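Non-reducing end beta-L-arabinofuranosidase (Bacteroides thetaiotaomicron, PDB 5MQO) probably hydrolyses glycosidic bonds of plant pectin, as a gut-bacterial member of glycoside hydrolase family GH127, whose members include beta-L-arabinofuranosidases. Local coordinates at residues A[50-58]-A[412-423]; A[642-653]-A[667-678]. All coordinates share one frame; numbering follows the deposited sequence.

Contact 1. Residues A[50-58]-A[412-423]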
loop_
_atom_site.group_PDB
_atom_site.type_symbol
_atom_site.label_atom_id
_atom_site.label_comp_id
_atom_site.label_asym_id
_atom_site.label_seq_id
_atom_site.Cartn_x
_atom_site.Cartn_y
_atom_site.Cartn_z
ATOM N N PHE A 50 16.291 -0.314 6.783
ATOM C CA PHE A 50 14.930 -0.796 7.019
ATOM C C PHE A 50 14.534 -1.834 5.962
ATOM O O PHE A 50 14.201 -2.981 6.291
ATOM C CB PHE A 50 13.928 0.373 7.030
ATOM C CG PHE A 50 12.545 -0.003 7.508
ATOM C CD1 PHE A 50 11.631 -0.632 6.676
ATOM C CD2 PHE A 50 12.151 0.277 8.812
ATOM C CE1 PHE A 50 10.360 -0.968 7.135
ATOM C CE2 PHE A 50 10.880 -0.040 9.270
ATOM C CZ PHE A 50 9.984 -0.667 8.429
ATOM N N TRP A 51 14.586 -1.440 4.693
ATOM C CA TRP A 51 13.971 -2.257 3.638
ATOM C C TRP A 51 14.847 -3.404 3.166
ATOM O O TRP A 51 14.334 -4.463 2.802
ATOM C CB TRP A 51 13.478 -1.392 2.462
ATOM C CG TRP A 51 12.165 -0.662 2.760
ATOM C CD1 TRP A 51 11.987 0.677 2.947
ATOM C CD2 TRP A 51 10.874 -1.259 2.914
ATOM N NE1 TRP A 51 10.664 0.953 3.207
ATOM C CE2 TRP A 51 9.958 -0.213 3.194
ATOM C CE3 TRP A 51 10.400 -2.572 2.824
ATOM C CZ2 TRP A 51 8.612 -0.434 3.402
ATOM C CZ3 TRP A 51 9.047 -2.797 3.032
ATOM C CH2 TRP A 51 8.163 -1.729 3.317
ATOM N N GLY A 52 16.156 -3.194 3.159
ATOM C CA GLY A 52 17.105 -4.286 2.965
ATOM C C GLY A 52 16.852 -5.442 3.921
ATOM O O GLY A 52 16.793 -6.630 3.500
ATOM N N GLU A 53 16.685 -5.079 5.200
ATOM C CA GLU A 53 16.414 -6.044 6.271
ATOM C C GLU A 53 15.077 -6.764 6.060
ATOM O O GLU A 53 15.032 -8.002 6.067
ATOM C CB GLU A 53 16.458 -5.373 7.637
ATOM C CG GLU A 53 16.451 -6.341 8.806
ATOM C CD GLU A 53 16.146 -5.649 10.114
ATOM O OE1 GLU A 53 17.081 -5.091 10.751
ATOM O OE2 GLU A 53 14.955 -5.675 10.493
ATOM N N ARG A 54 14.008 -6.006 5.834
ATOM C CA ARG A 54 12.722 -6.596 5.479
ATOM C C ARG A 54 12.810 -7.494 4.222
ATOM O O ARG A 54 12.355 -8.651 4.240
ATOM C CB ARG A 54 11.684 -5.495 5.283
ATOM C CG ARG A 54 11.271 -4.730 6.542
ATOM C CD ARG A 54 10.761 -5.647 7.637
ATOM N NE ARG A 54 11.863 -6.107 8.475
ATOM C CZ ARG A 54 11.857 -7.197 9.241
ATOM N NH1 ARG A 54 10.791 -7.996 9.323
ATOM N NH2 ARG A 54 12.942 -7.482 9.956
ATOM N N PHE A 55 13.421 -6.981 3.150
ATOM C CA PHE A 55 13.622 -7.760 1.916
ATOM C C PHE A 55 14.364 -9.097 2.114
ATOM O O PHE A 55 14.039 -10.077 1.429
ATOM C CB PHE A 55 14.316 -6.927 0.840
ATOM C CG PHE A 55 14.304 -7.568 -0.515
ATOM C CD1 PHE A 55 15.347 -8.409 -0.921
ATOM C CD2 PHE A 55 13.253 -7.355 -1.387
ATOM C CE1 PHE A 55 15.352 -9.005 -2.167
ATOM C CE2 PHE A 55 13.245 -7.960 -2.647
ATOM C CZ PHE A 55 14.306 -8.780 -3.041
ATOM N N ASN A 56 15.333 -9.167 3.033
ATOM C CA ASN A 56 15.965 -10.475 3.349
ATOM C C ASN A 56 15.015 -11.449 4.028
ATOM O O ASN A 56 15.061 -12.649 3.738
ATOM C CB ASN A 56 17.255 -10.337 4.184
ATOM C CG ASN A 56 18.474 -9.958 3.336
ATOM O OD1 ASN A 56 18.381 -9.754 2.113
ATOM N ND2 ASN A 56 19.622 -9.858 3.987
ATOM N N VAL A 57 14.147 -10.948 4.908
ATOM C CA VAL A 57 13.127 -11.801 5.446
ATOM C C VAL A 57 12.221 -12.267 4.303
ATOM O O VAL A 57 12.093 -13.475 4.063
ATOM C CB VAL A 57 12.335 -11.116 6.542
ATOM C CG1 VAL A 57 11.191 -12.006 7.023
ATOM C CG2 VAL A 57 13.255 -10.760 7.697
ATOM N N PHE A 58 11.633 -11.334 3.555
ATOM C CA PHE A 58 10.594 -11.734 2.593
ATOM C C PHE A 58 11.135 -12.713 1.551
ATOM O O PHE A 58 10.465 -13.706 1.244
ATOM C CB PHE A 58 9.907 -10.552 1.871
ATOM C CG PHE A 58 9.425 -9.448 2.776
ATOM C CD1 PHE A 58 8.888 -9.712 4.046
ATOM C CD2 PHE A 58 9.512 -8.118 2.356
ATOM C CE1 PHE A 58 8.462 -8.680 4.874
ATOM C CE2 PHE A 58 9.088 -7.093 3.187
ATOM C CZ PHE A 58 8.567 -7.375 4.447
ATOM N N LEU A 412 2.134 1.962 2.751
ATOM C CA LEU A 412 3.184 0.946 2.758
ATOM C C LEU A 412 3.730 0.609 4.146
ATOM O O LEU A 412 3.764 -0.574 4.476
ATOM C CB LEU A 412 4.336 1.310 1.800
ATOM C CG LEU A 412 5.479 0.287 1.620
ATOM C CD1 LEU A 412 5.049 -1.089 1.127
ATOM C CD2 LEU A 412 6.522 0.863 0.669
ATOM N N TYR A 413 4.144 1.615 4.943
ATOM C CA TYR A 413 4.675 1.348 6.303
ATOM C C TYR A 413 3.561 0.962 7.315
ATOM O O TYR A 413 3.769 0.121 8.170
ATOM C CB TYR A 413 5.483 2.519 6.882
ATOM C CG TYR A 413 6.797 2.872 6.197
ATOM C CD1 TYR A 413 7.995 2.254 6.537
ATOM C CD2 TYR A 413 6.850 3.872 5.244
ATOM C CE1 TYR A 413 9.207 2.592 5.898
ATOM C CE2 TYR A 413 8.048 4.222 4.625
ATOM C CZ TYR A 413 9.222 3.590 4.954
ATOM O OH TYR A 413 10.360 3.980 4.269
ATOM N N ASN A 414 2.381 1.535 7.212
ATOM C CA ASN A 414 1.455 1.486 8.355
ATOM C C ASN A 414 0.213 0.592 8.214
ATOM O O ASN A 414 -0.394 0.260 9.228
ATOM C CB ASN A 414 1.004 2.909 8.701
ATOM C CG ASN A 414 2.166 3.812 8.932
ATOM O OD1 ASN A 414 2.911 3.606 9.861
ATOM N ND2 ASN A 414 2.374 4.762 8.052
ATOM N N SER A 415 -0.187 0.247 6.985
ATOM C CA SER A 415 -1.338 -0.632 6.782
ATOM C C SER A 415 -1.127 -1.768 5.791
ATOM O O SER A 415 -2.060 -2.500 5.494
ATOM C CB SER A 415 -2.540 0.211 6.391
ATOM O OG SER A 415 -2.268 1.063 5.301
ATOM N N VAL A 416 0.095 -1.938 5.309
ATOM C CA VAL A 416 0.457 -3.059 4.427
ATOM C C VAL A 416 1.532 -3.889 5.141
ATOM O O VAL A 416 1.349 -5.091 5.370
ATOM C CB VAL A 416 0.974 -2.528 3.071
ATOM C CG1 VAL A 416 1.515 -3.648 2.200
ATOM C CG2 VAL A 416 -0.138 -1.793 2.345
ATOM N N LEU A 417 2.630 -3.233 5.517
ATOM C CA LEU A 417 3.671 -3.872 6.286
ATOM C C LEU A 417 3.151 -4.385 7.644
ATOM O O LEU A 417 3.692 -5.361 8.196
ATOM C CB LEU A 417 4.852 -2.913 6.448
ATOM C CG LEU A 417 6.094 -3.343 7.230
ATOM C CD1 LEU A 417 6.806 -4.541 6.629
ATOM C CD2 LEU A 417 7.035 -2.169 7.318
ATOM N N SER A 418 2.092 -3.773 8.174
ATOM C CA SER A 418 1.476 -4.275 9.420
ATOM C C SER A 418 0.836 -5.645 9.230
ATOM O O SER A 418 0.621 -6.377 10.176
ATOM C CB SER A 418 0.406 -3.313 9.897
ATOM O OG SER A 418 -0.654 -3.315 8.965
ATOM N N GLY A 419 0.511 -5.964 7.990
ATOM C CA GLY A 419 -0.136 -7.208 7.656
ATOM C C GLY A 419 0.671 -8.480 7.799
ATOM O O GLY A 419 0.090 -9.577 7.711
ATOM N N ILE A 420 1.986 -8.349 7.999
ATOM C CA ILE A 420 2.883 -9.494 8.104
ATOM C C ILE A 420 3.687 -9.338 9.376
ATOM O O ILE A 420 3.930 -8.229 9.819
ATOM C CB ILE A 420 3.802 -9.624 6.850
ATOM C CG1 ILE A 420 4.363 -11.056 6.723
ATOM C CG2 ILE A 420 4.912 -8.561 6.828
ATOM C CD1 ILE A 420 5.258 -11.292 5.503
ATOM N N SER A 421 4.074 -10.468 9.962
ATOM C CA SER A 421 4.961 -10.519 11.138
ATOM C C SER A 421 6.389 -10.050 10.809
ATOM O O SER A 421 6.765 -9.932 9.638
ATOM C CB SER A 421 4.987 -11.946 11.727
ATOM O OG SER A 421 5.278 -12.942 10.743
ATOM N N LEU A 422 7.165 -9.746 11.848
ATOM C CA LEU A 422 8.579 -9.443 11.668
ATOM C C LEU A 422 9.374 -10.694 11.242
ATOM O O LEU A 422 10.261 -10.569 10.406
ATOM C CB LEU A 422 9.161 -8.791 12.906
ATOM C CG LEU A 422 8.674 -7.362 13.147
ATOM C CD1 LEU A 422 9.125 -6.895 14.516
ATOM C CD2 LEU A 422 9.167 -6.405 12.065
ATOM N N ASP A 423 9.009 -11.889 11.729
ATOM C CA ASP A 423 9.635 -13.147 11.247
ATOM C C ASP A 423 9.217 -13.616 9.852
ATOM O O ASP A 423 9.600 -14.704 9.453
ATOM C CB ASP A 423 9.511 -14.310 12.268
ATOM C CG ASP A 423 8.070 -14.824 12.486
ATOM O OD1 ASP A 423 7.125 -14.464 11.758
ATOM O OD2 ASP A 423 7.887 -15.612 13.441
#
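Y413 turns its ring edge to the face of F50 and takes the indole of W51 over one of its own faces, so the three form an aromatic cluster between the first turns of helix 50-69 and the last turns of helix 402-416. The F50-Y413 pair is T-shaped (edge-to-face), with centroids 5.4 Å apart and planes at 70°; CE1 of Y413 lies above the rim of the F50 ring. W51 meets Y413 obliquely. The Y413 hydroxyl lies at the indole edge, in its plane, where NE1 of W51 gives OH a weak hydrogen bond of 3.2 Å. Further round the indole, CZ2 of W51 rests 3.7 Å from CG of L412, a side chain coming from the opposite direction.

L417 wedges between two phenylalanines. Its CG, anti to the backbone N (chi1 180°), carries the branch toward helix 50-69, and its two methyls meet different rings: CD2 enters the plane of the F50 ring at the edge, 3.5 Å from CZ of F50, while CD1 meets the edge of F58, 4.0 Å from CZ of that ring. CG2 of I420 also reaches F58.

R54, bent along its chain, serves two partners. NH1 of R54 donates to O of L422 at 2.8 Å, in the guanidinium plane and onto a lone pair of the carbonyl (C=O...N angle 119°); CD2 of L422 lies over one face of the guanidinium, nearest NH1. NH2 of R54 forms a salt bridge with OE2 of E53 (2.8 Å), so this buried charge has a counterion.

Helix 458-466 closes the apolar side, with L466 touching F58, V416 and I420. P510 and Y509 pack on F50 and Y413, and N414 bonds to P603 and V605, joining the helical catalytic domain to its beta-rich neighbours.

Contact 2. Residues A[642-653]-A[667-678]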
loop_
_atom_site.group_PDB
_atom_site.type_symbol
_atom_site.label_atom_id
_atom_site.label_comp_id
_atom_site.label_asym_id
_atom_site.label_seq_id
_atom_site.Cartn_x
_atom_site.Cartn_y
_atom_site.Cartn_z
ATOM N N ILE A 642 14.375 -1.121 15.867
ATOM C CA ILE A 642 13.309 -0.160 15.651
ATOM C C ILE A 642 13.524 1.015 16.623
ATOM O O ILE A 642 14.132 0.847 17.694
ATOM C CB ILE A 642 11.885 -0.803 15.785
ATOM C CG1 ILE A 642 11.486 -0.975 17.254
ATOM C CG2 ILE A 642 11.773 -2.143 15.035
ATOM C CD1 ILE A 642 10.030 -1.328 17.498
ATOM N N VAL A 643 13.042 2.196 16.241
ATOM C CA VAL A 643 13.024 3.322 17.128
ATOM C C VAL A 643 11.738 3.285 17.946
ATOM O O VAL A 643 10.656 3.484 17.412
ATOM C CB VAL A 643 13.145 4.648 16.374
ATOM C CG1 VAL A 643 13.053 5.821 17.360
ATOM C CG2 VAL A 643 14.461 4.689 15.607
ATOM N N ALA A 644 11.865 3.010 19.238
ATOM C CA ALA A 644 10.773 3.259 20.186
ATOM C C ALA A 644 10.840 4.714 20.684
ATOM O O ALA A 644 11.807 5.409 20.440
ATOM C CB ALA A 644 10.808 2.267 21.352
ATOM N N LEU A 645 9.780 5.177 21.329
ATOM C CA LEU A 645 9.744 6.520 21.879
ATOM C C LEU A 645 9.406 6.336 23.348
ATOM O O LEU A 645 8.451 5.634 23.673
ATOM C CB LEU A 645 8.701 7.387 21.152
ATOM C CG LEU A 645 8.841 7.493 19.616
ATOM C CD1 LEU A 645 7.536 7.940 18.932
ATOM C CD2 LEU A 645 10.001 8.399 19.244
ATOM N N GLU A 646 10.233 6.896 24.228
ATOM C CA GLU A 646 10.092 6.717 25.674
ATOM C C GLU A 646 9.743 8.046 26.292
ATOM O O GLU A 646 10.281 9.089 25.883
ATOM C CB GLU A 646 11.387 6.217 26.284
ATOM C CG GLU A 646 11.706 4.763 25.968
ATOM C CD GLU A 646 13.072 4.305 26.469
ATOM O OE1 GLU A 646 13.797 5.082 27.165
ATOM O OE2 GLU A 646 13.406 3.144 26.147
ATOM N N GLY A 647 8.843 8.008 27.270
ATOM C CA GLY A 647 8.416 9.212 27.958
ATOM C C GLY A 647 7.505 8.939 29.138
ATOM O O GLY A 647 7.187 7.768 29.458
ATOM N N LYS A 648 7.085 10.035 29.769
ATOM C CA LYS A 648 6.290 9.990 30.979
ATOM C C LYS A 648 4.872 10.463 30.670
ATOM O O LYS A 648 4.616 11.669 30.430
ATOM C CB LYS A 648 6.931 10.848 32.065
ATOM C CG LYS A 648 6.217 10.739 33.416
ATOM C CD LYS A 648 7.195 10.742 34.599
ATOM C CE LYS A 648 7.846 9.370 34.733
ATOM N NZ LYS A 648 9.115 9.352 35.485
ATOM N N ALA A 649 3.964 9.487 30.653
ATOM C CA ALA A 649 2.544 9.710 30.405
ATOM C C ALA A 649 1.866 10.048 31.725
ATOM O O ALA A 649 2.438 9.818 32.773
ATOM C CB ALA A 649 1.945 8.451 29.815
ATOM N N ARG A 650 0.665 10.594 31.693
ATOM C CA ARG A 650 -0.087 10.765 32.943
ATOM C C ARG A 650 -0.972 9.545 33.171
ATOM O O ARG A 650 -1.421 8.907 32.227
ATOM C CB ARG A 650 -0.876 12.066 32.927
ATOM C CG ARG A 650 0.048 13.283 32.809
ATOM C CD ARG A 650 -0.668 14.622 32.730
ATOM N NE ARG A 650 -1.704 14.687 33.761
ATOM C CZ ARG A 650 -2.738 15.521 33.740
ATOM N NH1 ARG A 650 -2.882 16.412 32.754
ATOM N NH2 ARG A 650 -3.636 15.461 34.719
ATOM N N LEU A 651 -1.188 9.182 34.419
ATOM C CA LEU A 651 -1.922 7.964 34.720
ATOM C C LEU A 651 -3.219 8.317 35.409
ATOM O O LEU A 651 -3.217 9.070 36.402
ATOM C CB LEU A 651 -1.100 7.049 35.620
ATOM C CG LEU A 651 -1.778 5.750 36.061
ATOM C CD1 LEU A 651 -1.905 4.818 34.879
ATOM C CD2 LEU A 651 -1.023 5.076 37.196
ATOM N N ALA A 652 -4.318 7.748 34.911
ATOM C CA ALA A 652 -5.614 7.919 35.562
ATOM C C ALA A 652 -5.738 6.998 36.775
ATOM O O ALA A 652 -5.260 5.875 36.731
ATOM C CB ALA A 652 -6.724 7.639 34.575
ATOM N N SER A 653 -6.369 7.460 37.852
ATOM C CA SER A 653 -6.692 6.563 38.975
ATOM C C SER A 653 -7.582 5.455 38.433
ATOM O O SER A 653 -8.358 5.720 37.526
ATOM C CB SER A 653 -7.435 7.310 40.081
ATOM O OG SER A 653 -6.658 8.392 40.585
ATOM N N GLN A 667 -9.702 11.498 39.535
ATOM C CA GLN A 667 -8.443 12.258 39.550
ATOM C C GLN A 667 -7.439 11.636 38.590
ATOM O O GLN A 667 -7.586 10.466 38.176
ATOM C CB GLN A 667 -7.841 12.315 40.969
ATOM C CG GLN A 667 -8.540 13.285 41.925
ATOM C CD GLN A 667 -8.240 14.756 41.604
ATOM O OE1 GLN A 667 -7.174 15.294 41.965
ATOM N NE2 GLN A 667 -9.184 15.415 40.920
ATOM N N ALA A 668 -6.421 12.415 38.239
ATOM C CA ALA A 668 -5.352 11.905 37.379
ATOM C C ALA A 668 -4.025 12.558 37.757
ATOM O O ALA A 668 -3.326 13.137 36.923
ATOM C CB ALA A 668 -5.705 12.122 35.907
ATOM N N GLU A 669 -3.682 12.444 39.033
ATOM C CA GLU A 669 -2.530 13.152 39.586
ATOM C C GLU A 669 -1.198 12.452 39.362
ATOM O O GLU A 669 -0.173 13.093 39.484
ATOM C CB GLU A 669 -2.718 13.383 41.085
ATOM C CG GLU A 669 -3.923 14.258 41.444
ATOM C CD GLU A 669 -4.474 13.999 42.855
ATOM O OE1 GLU A 669 -4.669 12.811 43.236
ATOM O OE2 GLU A 669 -4.743 14.994 43.572
ATOM N N LYS A 670 -1.195 11.167 39.021
ATOM C CA LYS A 670 0.064 10.379 38.921
ATOM C C LYS A 670 0.726 10.398 37.523
ATOM O O LYS A 670 0.192 10.996 36.575
ATOM C CB LYS A 670 -0.184 8.926 39.345
ATOM C CG LYS A 670 -0.889 8.806 40.669
ATOM C CD LYS A 670 -1.072 7.367 41.102
ATOM C CE LYS A 670 -1.998 7.334 42.319
ATOM N NZ LYS A 670 -1.719 6.211 43.261
ATOM N N THR A 671 1.887 9.746 37.410
ATOM C CA THR A 671 2.586 9.582 36.125
ATOM C C THR A 671 3.110 8.174 35.949
ATOM O O THR A 671 3.194 7.416 36.891
ATOM C CB THR A 671 3.772 10.564 35.955
ATOM O OG1 THR A 671 4.714 10.407 37.027
ATOM C CG2 THR A 671 3.276 12.011 35.882
ATOM N N VAL A 672 3.427 7.811 34.722
ATOM C CA VAL A 672 3.962 6.476 34.457
ATOM C C VAL A 672 4.802 6.452 33.173
ATOM O O VAL A 672 4.522 7.176 32.215
ATOM C CB VAL A 672 2.855 5.371 34.450
ATOM C CG1 VAL A 672 1.965 5.460 33.199
ATOM C CG2 VAL A 672 3.474 3.978 34.597
ATOM N N ASP A 673 5.854 5.640 33.209
ATOM C CA ASP A 673 6.764 5.473 32.088
ATOM C C ASP A 673 6.023 4.591 31.078
ATOM O O ASP A 673 5.481 3.522 31.444
ATOM C CB ASP A 673 8.118 4.813 32.504
ATOM C CG ASP A 673 9.014 5.718 33.416
ATOM O OD1 ASP A 673 8.598 6.827 33.810
ATOM O OD2 ASP A 673 10.149 5.296 33.757
ATOM N N ILE A 674 5.975 5.068 29.829
ATOM C CA ILE A 674 5.478 4.296 28.694
ATOM C C ILE A 674 6.552 4.264 27.628
ATOM O O ILE A 674 7.466 5.090 27.599
ATOM C CB ILE A 674 4.175 4.876 28.094
ATOM C CG1 ILE A 674 4.372 6.299 27.537
ATOM C CG2 ILE A 674 3.066 4.900 29.138
ATOM C CD1 ILE A 674 3.261 6.730 26.605
ATOM N N ARG A 675 6.411 3.302 26.740
ATOM C CA ARG A 675 7.203 3.248 25.539
ATOM C C ARG A 675 6.264 2.991 24.350
ATOM O O ARG A 675 5.447 2.058 24.381
ATOM C CB ARG A 675 8.247 2.167 25.717
ATOM C CG ARG A 675 8.879 1.713 24.440
ATOM C CD ARG A 675 10.158 0.955 24.679
ATOM N NE ARG A 675 9.974 -0.327 25.350
ATOM C CZ ARG A 675 10.856 -1.326 25.298
ATOM N NH1 ARG A 675 11.984 -1.222 24.580
ATOM N NH2 ARG A 675 10.606 -2.451 25.956
ATOM N N LEU A 676 6.361 3.839 23.324
ATOM C CA LEU A 676 5.615 3.646 22.065
ATOM C C LEU A 676 6.472 2.917 21.044
ATOM O O LEU A 676 7.674 3.156 20.973
ATOM C CB LEU A 676 5.167 4.988 21.507
ATOM C CG LEU A 676 4.333 5.840 22.477
ATOM C CD1 LEU A 676 3.797 7.106 21.808
ATOM C CD2 LEU A 676 3.171 5.045 23.042
ATOM N N ILE A 677 5.866 2.006 20.282
ATOM C CA ILE A 677 6.555 1.349 19.152
ATOM C C ILE A 677 5.767 1.586 17.872
ATOM O O ILE A 677 4.596 1.988 17.929
ATOM C CB ILE A 677 6.766 -0.182 19.352
ATOM C CG1 ILE A 677 5.438 -0.945 19.368
ATOM C CG2 ILE A 677 7.559 -0.468 20.622
ATOM C CD1 ILE A 677 5.597 -2.419 19.068
ATOM N N PRO A 678 6.390 1.340 16.714
ATOM C CA PRO A 678 5.667 1.563 15.471
ATOM C C PRO A 678 4.501 0.609 15.336
ATOM O O PRO A 678 4.607 -0.554 15.734
ATOM C CB PRO A 678 6.717 1.264 14.397
ATOM C CG PRO A 678 8.014 1.500 15.083
ATOM C CD PRO A 678 7.768 0.932 16.442
#
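I674 drops its branched side chain into the hollow above A649: CG2 of I674 lies 3.8 Å from CB of A649, and CD1 and CG1 also come close to that methyl. CG1 stands between the backbone N and the carbonyl carbon (chi1 62°), which swings the chain over A649 and past G647, whose lack of a side chain leaves no bump opposite I674. The antiparallel strands 642-651 and 670-678, zipped by paired bonds at L645-L676, G647-I674 and A649-V672, form a beta-hairpin of the C-terminal domain, joined by a long loop; the bond from N of I674 to O of G647 is 3.0 Å and nearly straight. On this same face L645 and L676 meet shoulder to shoulder, and CB of L651 leans on CG1 of V672.

E646, K648, D673 and R675 line the other face. The CG and CD of K648 lie across T671, with CG 3.5 Å from CB of T671, and its amine pairs with the D673 carboxylate, whose exact placement is less sure. CD of R675 fills the dent at A644, 3.6 Å from its CB. At one end, CD1 of I642 lies against the P678 ring, 3.4 Å from CD of P678. At the other, R650 reaches forward past T671 toward the loop end, and its NH2 bonds O of A668 (3.2 Å, N-H...O 173°), in the guanidinium plane. A leucine in place of R650 would probably leave the A668 carbonyl without this donor and the loop at A668 less firmly tied to strand 640-651.

Along its other edge strand 640-651 pairs first with 631-637 and then with 622-625, while strand 670-678 pairs antiparallel with strand 604-609 on its other edge. L645 and L676 both lie against V599 of strand 596-601.

How the contacts relate
Contact 1 closes before contact 2 opens along the chain. The first joins distant parts of the helical catalytic domain, some 350 residues apart; the second is local, pairing neighbouring strands of the C-terminal domain's mixed sheet. Their centres lie 26 Å apart, yet their nearest atoms come to about 5 Å without touching. The gap is bridged: S640, at the start of strand 640-651, hydrogen-bonds E53, and N684, from the loop following strand 670-678, bonds L422. Residues 509-511, in the middle domain, touch both contacts, Y509 and P510 at contact 1 and W511 at contact 2. Helical core and beta domains are thus fitted together where the two contacts approach.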